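Local coordinates for protein putative HTH-type transcriptional regulator PH0061 (Pyrococcus horikoshii, PDB 2DBB) that probably regulates transcription by sequence-specific DNA binding through an AsnC-type helix-turn-helix domain, at residues 13-18 with 45-50; 93-98 with 125-130; 84-89 with 105-110. All blocks are in the same frame, centred on the assembly; numbering follows the deposited sequence.

Interaction 1 of 3, residues 13-18 with 45-50; sequences QLVKIL and DKLKKL
Leu-47 reaches across to Leu-14 and Val-15 and joins helix 37-49 to helix 9-18 in the core of the winged helix-turn-helix domain. Its CB lies 5.7 Å from Val-15 CG2, beyond van der Waals range, and CG also stays clear of the facing helix. Only CD1 of the side chain comes within contact distance. Because CD1 is anti to CA (chi2 -179°), the arm to CD1 is fully extended, which carries this methyl toward helix 9-18, where the CA atoms of Val-15 and Leu-47 stand 8.9 Å apart. CD1 then sits over the gap between two neighbours, CD2 of Leu-14 at 4.4 Å and CG2 of Val-15 at 4.2 Å, which subtend about 104° at it. The other methyl, Leu-47 CD2, points off and comes no closer than 5.1 Å to Val-15 CG2. Such spacings, with 100 Å² buried, describe a light contact. All three residues are nevertheless buried, since Leu-14 also packs on Leu-29, Ile-40 and Ile-44, Leu-47 on Ile-52 and Ile-53, and Val-15 on Leu-65 of the second subunit. On the Leu-18 flank, the gap from Leu-47 CD1 to Leu-18 CD1 widens to 5.6 Å.

Interaction 2 of 3, residues 93-98 with 125-130; sequences EYVKSV and SEFLQR
Tyr-94 brings its hydroxyl end to the CB side of Phe-127, and neither ring lies over the other's face. Phe-127 CB lies near the Tyr-94 ring plane, 3.4 Å from the hydroxyl OH, while that OH lies near the plane of the Phe-127 ring, at its edge. The planes are inclined by about 73°, but contact is through OH and CE1 of Tyr-94 with CB and CD1 of Phe-127, and no ring stack is formed. Val-95 reaches the phenyl ring obliquely, with CG2 3.7 Å from Phe-127 CE1 and the two side chains crossing at about a right angle. The phenyl group arrives there because its CG is anti to the backbone N (chi1 174°), which throws it from the helix toward the strand. In the ferredoxin-like beta-alpha-beta-beta-alpha-beta domain, this joins helix 117-129 to strand 95-102, outermost within this chain but continued by an antiparallel strand of the second subunit. Strand 95-102 starts with a classic beta bulge, Lys-96 and Ser-97 both facing Arg-110. Lys-96 NZ donates to Glu-93 O (2.9 Å) and forms a salt bridge with Glu-93 OE1 at 3.2 Å; Ile-151 OXT of the second subunit gives the same ammonium another carboxylate partner.

Interaction 3 of 3, residues 84-89 with 105-110; sequences KVISEI and YNIIVR
Ile-89 and Val-109 make the tight end of this contact: the two side chains reach toward each other tip to tip, with Ile-89 CD1 3.6 Å from Val-109 CG2. The backbones are not especially close here, their CA atoms standing 9.1 Å apart, so it is the side chains that fill the gap. Ile-89 does so with CG1 placed between its own backbone N and carbonyl carbon (chi1 64°), from where the extended arm carries CD1 to the strand. One turn back the relation reverses. The CA atoms of Ile-86 and Ile-107 come within 8.1 Å, but the side-chain packing is looser: Ile-107 CD1 is 4.2 Å from Ile-86 CG1 and 4.4 Å from Val-85 CB, a single methyl set against two residues of the helix. The outer face of the helix carries Lys-84 and Ser-87, both exposed, and the partly exposed Glu-88. There, Ser-87 OG donates to Lys-84 O at 3.0 Å with a C=O...donor angle of 115°, approaching from the same face of the carbonyl plane as Glu-88 N, so two donors grip this oxygen. The axes of segments 84-89 and 107-110 approach to 10.6 Å at an angle of 13°, so the helix runs along strand 107-114, an inner strand of the antiparallel sheet, between 67-76 and 95-102. Phe-127 of helix 117-129 covers both Ile-89 and Val-109, Val-98 of strand 95-102 lies against Ile-86, and Ile-107 takes part with Asn-106 in a classic beta bulge opposite Ile-74 of strand 67-76.

Overall arrangement
From the N terminus, interaction 1 comes first, returning helix 37-49 to helix 9-18 and closing the helical part of the helix-turn-helix domain, ahead of strand 53-60 and the sheet. Interactions 2 and 3 cross, their segments alternating along the chain: interaction 3 closes over strand 95-102, tying helix 79-89 to strand 107-114, and interaction 2 closes over strand 107-114 and much of helix 117-129. The adjacent strands pair, in part through a probable hydrogen bond between Lys-96 N and Arg-110 O (2.8 Å), and Phe-127 packs on Ile-89. Their centres lie about 9 Å apart; interaction 1 is centred about 30 Å from interaction 2. The second subunit borders both the helix-turn-helix domain and the sheet domain.

Interaction 1 of 3, residues 13-18 with 45-50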
loop_
_atom_site.group_PDB
_atom_site.type_symbol
_atom_site.label_atom_id
_atom_site.label_comp_id
_atom_site.label_asym_id
_atom_site.label_seq_id
_atom_site.Cartn_x
_atom_site.Cartn_y
_atom_site.Cartn_z
ATOM N N GLN B 13 19.143 5.477 0.112
ATOM C CA GLN B 13 18.971 5.996 1.469
ATOM C C GLN B 13 17.875 7.052 1.450
ATOM O O GLN B 13 16.996 7.082 2.309
ATOM C CB GLN B 13 20.274 6.618 1.970
ATOM C CG GLN B 13 21.451 5.654 1.973
ATOM C CD GLN B 13 22.757 6.324 2.369
ATOM O OE1 GLN B 13 23.029 7.454 1.970
ATOM N NE2 GLN B 13 23.577 5.618 3.139
ATOM N N LEU B 14 17.941 7.906 0.437
ATOM C CA LEU B 14 16.985 8.981 0.239
ATOM C C LEU B 14 15.567 8.401 0.120
ATOM O O LEU B 14 14.618 8.924 0.692
ATOM C CB LEU B 14 17.387 9.738 -1.027
ATOM C CG LEU B 14 17.025 11.202 -1.244
ATOM C CD1 LEU B 14 17.197 12.013 0.035
ATOM C CD2 LEU B 14 17.927 11.744 -2.338
ATOM N N VAL B 15 15.437 7.310 -0.623
ATOM C CA VAL B 15 14.148 6.658 -0.793
ATOM C C VAL B 15 13.670 6.114 0.552
ATOM O O VAL B 15 12.506 6.281 0.931
ATOM C CB VAL B 15 14.258 5.516 -1.828
ATOM C CG1 VAL B 15 13.080 4.561 -1.692
ATOM C CG2 VAL B 15 14.303 6.112 -3.237
ATOM N N LYS B 16 14.579 5.465 1.268
ATOM C CA LYS B 16 14.271 4.901 2.579
ATOM C C LYS B 16 13.778 5.996 3.534
ATOM O O LYS B 16 12.791 5.816 4.242
ATOM C CB LYS B 16 15.528 4.237 3.160
ATOM C CG LYS B 16 15.960 2.944 2.473
ATOM C CD LYS B 16 15.071 1.778 2.895
ATOM C CE LYS B 16 15.633 0.426 2.452
ATOM N NZ LYS B 16 15.574 0.218 0.976
ATOM N N ILE B 17 14.468 7.134 3.539
ATOM C CA ILE B 17 14.107 8.248 4.411
ATOM C C ILE B 17 12.763 8.878 4.049
ATOM O O ILE B 17 11.913 9.074 4.918
ATOM C CB ILE B 17 15.213 9.326 4.395
ATOM C CG1 ILE B 17 16.519 8.718 4.926
ATOM C CG2 ILE B 17 14.802 10.527 5.250
ATOM C CD1 ILE B 17 17.716 9.643 4.856
ATOM N N LEU B 18 12.572 9.185 2.771
ATOM C CA LEU B 18 11.334 9.791 2.295
ATOM C C LEU B 18 10.113 8.921 2.533
ATOM O O LEU B 18 8.992 9.423 2.612
ATOM C CB LEU B 18 11.443 10.103 0.802
ATOM C CG LEU B 18 12.417 11.231 0.458
ATOM C CD1 LEU B 18 12.535 11.376 -1.046
ATOM C CD2 LEU B 18 11.926 12.521 1.096
ATOM N N ASP B 45 15.052 15.144 -7.859
ATOM C CA ASP B 45 14.493 15.487 -9.156
ATOM C C ASP B 45 14.718 14.363 -10.162
ATOM O O ASP B 45 13.829 14.032 -10.943
ATOM C CB ASP B 45 15.118 16.780 -9.667
ATOM C CG ASP B 45 14.150 17.594 -10.487
ATOM O OD1 ASP B 45 14.172 17.488 -11.733
ATOM O OD2 ASP B 45 13.350 18.329 -9.872
ATOM N N LYS B 46 15.905 13.769 -10.133
ATOM C CA LYS B 46 16.216 12.677 -11.044
ATOM C C LYS B 46 15.348 11.465 -10.703
ATOM O O LYS B 46 14.822 10.797 -11.591
ATOM C CB LYS B 46 17.697 12.308 -10.940
ATOM C CG LYS B 46 18.187 11.389 -12.047
ATOM C CD LYS B 46 17.971 12.024 -13.422
ATOM C CE LYS B 46 18.562 11.165 -14.532
ATOM N NZ LYS B 46 18.358 11.769 -15.879
ATOM N N LEU B 47 15.199 11.188 -9.412
ATOM C CA LEU B 47 14.390 10.059 -8.974
ATOM C C LEU B 47 12.958 10.194 -9.482
ATOM O O LEU B 47 12.351 9.213 -9.907
ATOM C CB LEU B 47 14.402 9.951 -7.444
ATOM C CG LEU B 47 15.763 9.638 -6.808
ATOM C CD1 LEU B 47 15.615 9.547 -5.298
ATOM C CD2 LEU B 47 16.308 8.331 -7.361
ATOM N N LYS B 48 12.425 11.410 -9.448
ATOM C CA LYS B 48 11.063 11.643 -9.913
ATOM C C LYS B 48 10.989 11.526 -11.429
ATOM O O LYS B 48 10.042 10.957 -11.968
ATOM C CB LYS B 48 10.568 13.026 -9.477
ATOM C CG LYS B 48 10.502 13.221 -7.966
ATOM C CD LYS B 48 9.672 14.443 -7.582
ATOM C CE LYS B 48 10.197 15.718 -8.230
ATOM N NZ LYS B 48 9.352 16.908 -7.903
ATOM N N LYS B 49 11.999 12.057 -12.112
ATOM C CA LYS B 49 12.032 12.009 -13.568
ATOM C C LYS B 49 12.080 10.562 -14.060
ATOM O O LYS B 49 11.430 10.207 -15.043
ATOM C CB LYS B 49 13.251 12.765 -14.099
ATOM C CG LYS B 49 13.246 12.946 -15.612
ATOM C CD LYS B 49 14.570 13.513 -16.121
ATOM C CE LYS B 49 14.497 13.851 -17.612
ATOM N NZ LYS B 49 14.059 12.696 -18.459
ATOM N N LEU B 50 12.849 9.732 -13.358
ATOM C CA LEU B 50 13.006 8.326 -13.710
ATOM C C LEU B 50 11.859 7.441 -13.231
ATOM O O LEU B 50 11.878 6.229 -13.436
ATOM C CB LEU B 50 14.320 7.797 -13.136
ATOM C CG LEU B 50 15.601 8.402 -13.711
ATOM C CD1 LEU B 50 16.811 7.893 -12.938
ATOM C CD2 LEU B 50 15.709 8.036 -15.178
#

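Interaction 2 of 3, residues 93-98 with 125-130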
loop_
_atom_site.group_PDB
_atom_site.type_symbol
_atom_site.label_atom_id
_atom_site.label_comp_id
_atom_site.label_asym_id
_atom_site.label_seq_id
_atom_site.Cartn_x
_atom_site.Cartn_y
_atom_site.Cartn_z
ATOM N N GLU B 93 -11.883 4.683 -9.130
ATOM C CA GLU B 93 -11.304 5.435 -8.025
ATOM C C GLU B 93 -11.125 4.679 -6.708
ATOM O O GLU B 93 -10.105 4.849 -6.018
ATOM C CB GLU B 93 -12.124 6.708 -7.777
ATOM C CG GLU B 93 -11.416 7.730 -6.891
ATOM C CD GLU B 93 -11.488 7.398 -5.404
ATOM O OE1 GLU B 93 -10.621 7.882 -4.643
ATOM O OE2 GLU B 93 -12.415 6.668 -4.996
ATOM N N TYR B 94 -12.096 3.845 -6.355
ATOM C CA TYR B 94 -11.997 3.111 -5.102
ATOM C C TYR B 94 -11.132 1.852 -5.188
ATOM O O TYR B 94 -10.977 1.120 -4.205
ATOM C CB TYR B 94 -13.398 2.796 -4.568
ATOM C CG TYR B 94 -14.247 1.964 -5.487
ATOM C CD1 TYR B 94 -14.057 0.584 -5.581
ATOM C CD2 TYR B 94 -15.258 2.551 -6.254
ATOM C CE1 TYR B 94 -14.848 -0.194 -6.408
ATOM C CE2 TYR B 94 -16.060 1.779 -7.095
ATOM C CZ TYR B 94 -15.847 0.405 -7.165
ATOM O OH TYR B 94 -16.618 -0.378 -7.997
ATOM N N VAL B 95 -10.572 1.608 -6.368
ATOM C CA VAL B 95 -9.669 0.480 -6.583
ATOM C C VAL B 95 -8.297 1.084 -6.307
ATOM O O VAL B 95 -7.811 1.888 -7.097
ATOM C CB VAL B 95 -9.722 -0.024 -8.052
ATOM C CG1 VAL B 95 -8.578 -0.977 -8.320
ATOM C CG2 VAL B 95 -11.052 -0.714 -8.325
ATOM N N LYS B 96 -7.683 0.707 -5.186
ATOM C CA LYS B 96 -6.382 1.251 -4.787
ATOM C C LYS B 96 -5.145 0.582 -5.381
ATOM O O LYS B 96 -4.114 1.233 -5.584
ATOM C CB LYS B 96 -6.282 1.269 -3.257
ATOM C CG LYS B 96 -7.398 2.084 -2.594
ATOM C CD LYS B 96 -7.581 3.414 -3.309
ATOM C CE LYS B 96 -8.696 4.241 -2.704
ATOM N NZ LYS B 96 -8.890 5.498 -3.486
ATOM N N SER B 97 -5.223 -0.716 -5.640
ATOM C CA SER B 97 -4.087 -1.402 -6.233
ATOM C C SER B 97 -4.537 -2.565 -7.087
ATOM O O SER B 97 -5.586 -3.167 -6.848
ATOM C CB SER B 97 -3.098 -1.895 -5.165
ATOM O OG SER B 97 -3.582 -3.017 -4.458
ATOM N N VAL B 98 -3.735 -2.849 -8.105
ATOM C CA VAL B 98 -3.994 -3.935 -9.031
ATOM C C VAL B 98 -2.646 -4.546 -9.353
ATOM O O VAL B 98 -1.704 -3.851 -9.742
ATOM C CB VAL B 98 -4.670 -3.426 -10.321
ATOM C CG1 VAL B 98 -4.905 -4.589 -11.283
ATOM C CG2 VAL B 98 -5.999 -2.768 -9.967
ATOM N N SER B 125 -20.647 -5.466 -5.068
ATOM C CA SER B 125 -21.456 -6.032 -6.146
ATOM C C SER B 125 -21.240 -5.235 -7.417
ATOM O O SER B 125 -21.129 -5.803 -8.496
ATOM C CB SER B 125 -22.942 -6.004 -5.784
ATOM O OG SER B 125 -23.182 -6.770 -4.621
ATOM N N GLU B 126 -21.189 -3.912 -7.294
ATOM C CA GLU B 126 -20.972 -3.079 -8.467
ATOM C C GLU B 126 -19.620 -3.396 -9.079
ATOM O O GLU B 126 -19.502 -3.553 -10.291
ATOM C CB GLU B 126 -21.011 -1.595 -8.109
ATOM C CG GLU B 126 -22.373 -1.075 -7.716
ATOM C CD GLU B 126 -22.578 0.358 -8.165
ATOM O OE1 GLU B 126 -21.706 1.208 -7.874
ATOM O OE2 GLU B 126 -23.613 0.633 -8.814
ATOM N N PHE B 127 -18.596 -3.485 -8.235
ATOM C CA PHE B 127 -17.259 -3.784 -8.717
ATOM C C PHE B 127 -17.204 -5.136 -9.415
ATOM O O PHE B 127 -16.642 -5.263 -10.500
ATOM C CB PHE B 127 -16.246 -3.779 -7.565
ATOM C CG PHE B 127 -14.874 -4.218 -7.984
ATOM C CD1 PHE B 127 -14.068 -3.383 -8.750
ATOM C CD2 PHE B 127 -14.416 -5.493 -7.672
ATOM C CE1 PHE B 127 -12.829 -3.810 -9.204
ATOM C CE2 PHE B 127 -13.175 -5.932 -8.122
ATOM C CZ PHE B 127 -12.382 -5.090 -8.890
ATOM N N LEU B 128 -17.791 -6.146 -8.785
ATOM C CA LEU B 128 -17.774 -7.494 -9.338
ATOM C C LEU B 128 -18.448 -7.605 -10.708
ATOM O O LEU B 128 -18.055 -8.439 -11.524
ATOM C CB LEU B 128 -18.409 -8.474 -8.340
ATOM C CG LEU B 128 -17.633 -8.580 -7.014
ATOM C CD1 LEU B 128 -18.380 -9.454 -6.035
ATOM C CD2 LEU B 128 -16.233 -9.127 -7.273
ATOM N N GLN B 129 -19.453 -6.773 -10.964
ATOM C CA GLN B 129 -20.133 -6.811 -12.257
ATOM C C GLN B 129 -19.133 -6.515 -13.366
ATOM O O GLN B 129 -19.286 -6.978 -14.493
ATOM C CB GLN B 129 -21.276 -5.787 -12.311
ATOM C CG GLN B 129 -22.443 -6.121 -11.396
ATOM C CD GLN B 129 -23.605 -5.158 -11.547
ATOM O OE1 GLN B 129 -23.476 -3.957 -11.292
ATOM N NE2 GLN B 129 -24.749 -5.682 -11.968
ATOM N N ARG B 130 -18.098 -5.752 -13.023
ATOM C CA ARG B 130 -17.059 -5.376 -13.971
ATOM C C ARG B 130 -16.057 -6.493 -14.216
ATOM O O ARG B 130 -15.186 -6.379 -15.071
ATOM C CB ARG B 130 -16.339 -4.129 -13.463
ATOM C CG ARG B 130 -17.213 -2.890 -13.495
ATOM C CD ARG B 130 -16.714 -1.831 -12.540
ATOM N NE ARG B 130 -17.413 -0.563 -12.727
ATOM C CZ ARG B 130 -17.247 0.228 -13.781
ATOM N NH1 ARG B 130 -16.403 -0.118 -14.745
ATOM N NH2 ARG B 130 -17.925 1.365 -13.873
#

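Interaction 3 of 3, residues 84-89 with 105-110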
loop_
_atom_site.group_PDB
_atom_site.type_symbol
_atom_site.label_atom_id
_atom_site.label_comp_id
_atom_site.label_asym_id
_atom_site.label_seq_id
_atom_site.Cartn_x
_atom_site.Cartn_y
_atom_site.Cartn_z
ATOM N N LYS B 84 -7.707 -7.321 -19.943
ATOM C CA LYS B 84 -8.920 -6.544 -20.152
ATOM C C LYS B 84 -9.544 -6.199 -18.811
ATOM O O LYS B 84 -10.007 -5.082 -18.609
ATOM C CB LYS B 84 -9.929 -7.315 -21.007
ATOM C CG LYS B 84 -11.111 -6.467 -21.459
ATOM C CD LYS B 84 -12.030 -7.244 -22.391
ATOM C CE LYS B 84 -13.079 -6.341 -23.041
ATOM N NZ LYS B 84 -14.012 -5.710 -22.065
ATOM N N VAL B 85 -9.560 -7.160 -17.892
ATOM C CA VAL B 85 -10.122 -6.911 -16.572
ATOM C C VAL B 85 -9.330 -5.789 -15.926
ATOM O O VAL B 85 -9.897 -4.851 -15.368
ATOM C CB VAL B 85 -10.012 -8.143 -15.650
ATOM C CG1 VAL B 85 -10.479 -7.776 -14.247
ATOM C CG2 VAL B 85 -10.842 -9.286 -16.198
ATOM N N ILE B 86 -8.009 -5.901 -16.012
ATOM C CA ILE B 86 -7.114 -4.920 -15.422
ATOM C C ILE B 86 -7.313 -3.512 -15.967
ATOM O O ILE B 86 -7.296 -2.544 -15.205
ATOM C CB ILE B 86 -5.654 -5.353 -15.601
ATOM C CG1 ILE B 86 -5.406 -6.632 -14.784
ATOM C CG2 ILE B 86 -4.717 -4.230 -15.171
ATOM C CD1 ILE B 86 -4.098 -7.315 -15.078
ATOM N N SER B 87 -7.504 -3.389 -17.277
ATOM C CA SER B 87 -7.706 -2.070 -17.868
ATOM C C SER B 87 -9.102 -1.579 -17.500
ATOM O O SER B 87 -9.342 -0.380 -17.399
ATOM C CB SER B 87 -7.552 -2.127 -19.394
ATOM O OG SER B 87 -8.586 -2.890 -19.993
ATOM N N GLU B 88 -10.013 -2.525 -17.290
ATOM C CA GLU B 88 -11.393 -2.221 -16.926
ATOM C C GLU B 88 -11.516 -1.647 -15.513
ATOM O O GLU B 88 -12.304 -0.734 -15.277
ATOM C CB GLU B 88 -12.249 -3.490 -17.024
ATOM C CG GLU B 88 -13.320 -3.470 -18.110
ATOM C CD GLU B 88 -14.437 -2.476 -17.829
ATOM O OE1 GLU B 88 -15.139 -2.627 -16.803
ATOM O OE2 GLU B 88 -14.614 -1.540 -18.638
ATOM N N ILE B 89 -10.732 -2.173 -14.576
ATOM C CA ILE B 89 -10.811 -1.715 -13.193
ATOM C C ILE B 89 -9.751 -0.714 -12.732
ATOM O O ILE B 89 -9.940 -0.038 -11.721
ATOM C CB ILE B 89 -10.767 -2.914 -12.220
ATOM C CG1 ILE B 89 -9.415 -3.623 -12.334
ATOM C CG2 ILE B 89 -11.908 -3.876 -12.531
ATOM C CD1 ILE B 89 -9.221 -4.754 -11.347
ATOM N N TYR B 105 -3.974 -17.258 -7.719
ATOM C CA TYR B 105 -4.746 -16.154 -8.283
ATOM C C TYR B 105 -3.792 -15.293 -9.103
ATOM O O TYR B 105 -2.704 -14.947 -8.631
ATOM C CB TYR B 105 -5.373 -15.327 -7.161
ATOM C CG TYR B 105 -6.247 -16.146 -6.244
ATOM C CD1 TYR B 105 -7.545 -16.493 -6.613
ATOM C CD2 TYR B 105 -5.764 -16.606 -5.016
ATOM C CE1 TYR B 105 -8.341 -17.275 -5.781
ATOM C CE2 TYR B 105 -6.552 -17.393 -4.180
ATOM C CZ TYR B 105 -7.835 -17.722 -4.571
ATOM O OH TYR B 105 -8.620 -18.504 -3.761
ATOM N N ASN B 106 -4.185 -14.946 -10.326
ATOM C CA ASN B 106 -3.306 -14.141 -11.165
ATOM C C ASN B 106 -3.559 -12.639 -11.071
ATOM O O ASN B 106 -2.749 -11.842 -11.535
ATOM C CB ASN B 106 -3.364 -14.629 -12.619
ATOM C CG ASN B 106 -4.767 -14.630 -13.191
ATOM O OD1 ASN B 106 -5.656 -15.314 -12.692
ATOM N ND2 ASN B 106 -4.969 -13.864 -14.251
ATOM N N ILE B 107 -4.668 -12.245 -10.456
ATOM C CA ILE B 107 -4.966 -10.829 -10.292
ATOM C C ILE B 107 -5.355 -10.576 -8.838
ATOM O O ILE B 107 -6.217 -11.260 -8.280
ATOM C CB ILE B 107 -6.117 -10.364 -11.226
ATOM C CG1 ILE B 107 -5.742 -10.642 -12.684
ATOM C CG2 ILE B 107 -6.353 -8.863 -11.061
ATOM C CD1 ILE B 107 -6.870 -10.420 -13.678
ATOM N N ILE B 108 -4.685 -9.605 -8.229
ATOM C CA ILE B 108 -4.922 -9.233 -6.841
ATOM C C ILE B 108 -5.313 -7.767 -6.816
ATOM O O ILE B 108 -4.559 -6.919 -7.284
ATOM C CB ILE B 108 -3.652 -9.402 -5.977
ATOM C CG1 ILE B 108 -3.125 -10.836 -6.096
ATOM C CG2 ILE B 108 -3.976 -9.085 -4.511
ATOM C CD1 ILE B 108 -4.116 -11.872 -5.667
ATOM N N VAL B 109 -6.481 -7.481 -6.247
ATOM C CA VAL B 109 -6.997 -6.124 -6.191
ATOM C C VAL B 109 -7.349 -5.661 -4.783
ATOM O O VAL B 109 -7.905 -6.412 -3.996
ATOM C CB VAL B 109 -8.276 -5.998 -7.046
ATOM C CG1 VAL B 109 -8.789 -4.551 -7.020
ATOM C CG2 VAL B 109 -7.993 -6.453 -8.468
ATOM N N ARG B 110 -7.017 -4.417 -4.468
ATOM C CA ARG B 110 -7.374 -3.871 -3.170
ATOM C C ARG B 110 -8.405 -2.779 -3.414
ATOM O O ARG B 110 -8.212 -1.923 -4.278
ATOM C CB ARG B 110 -6.168 -3.267 -2.442
ATOM C CG ARG B 110 -6.566 -2.578 -1.132
ATOM C CD ARG B 110 -5.388 -1.874 -0.457
ATOM N NE ARG B 110 -4.372 -2.808 0.017
ATOM C CZ ARG B 110 -4.497 -3.578 1.097
ATOM N NH1 ARG B 110 -5.603 -3.531 1.833
ATOM N NH2 ARG B 110 -3.514 -4.402 1.443
#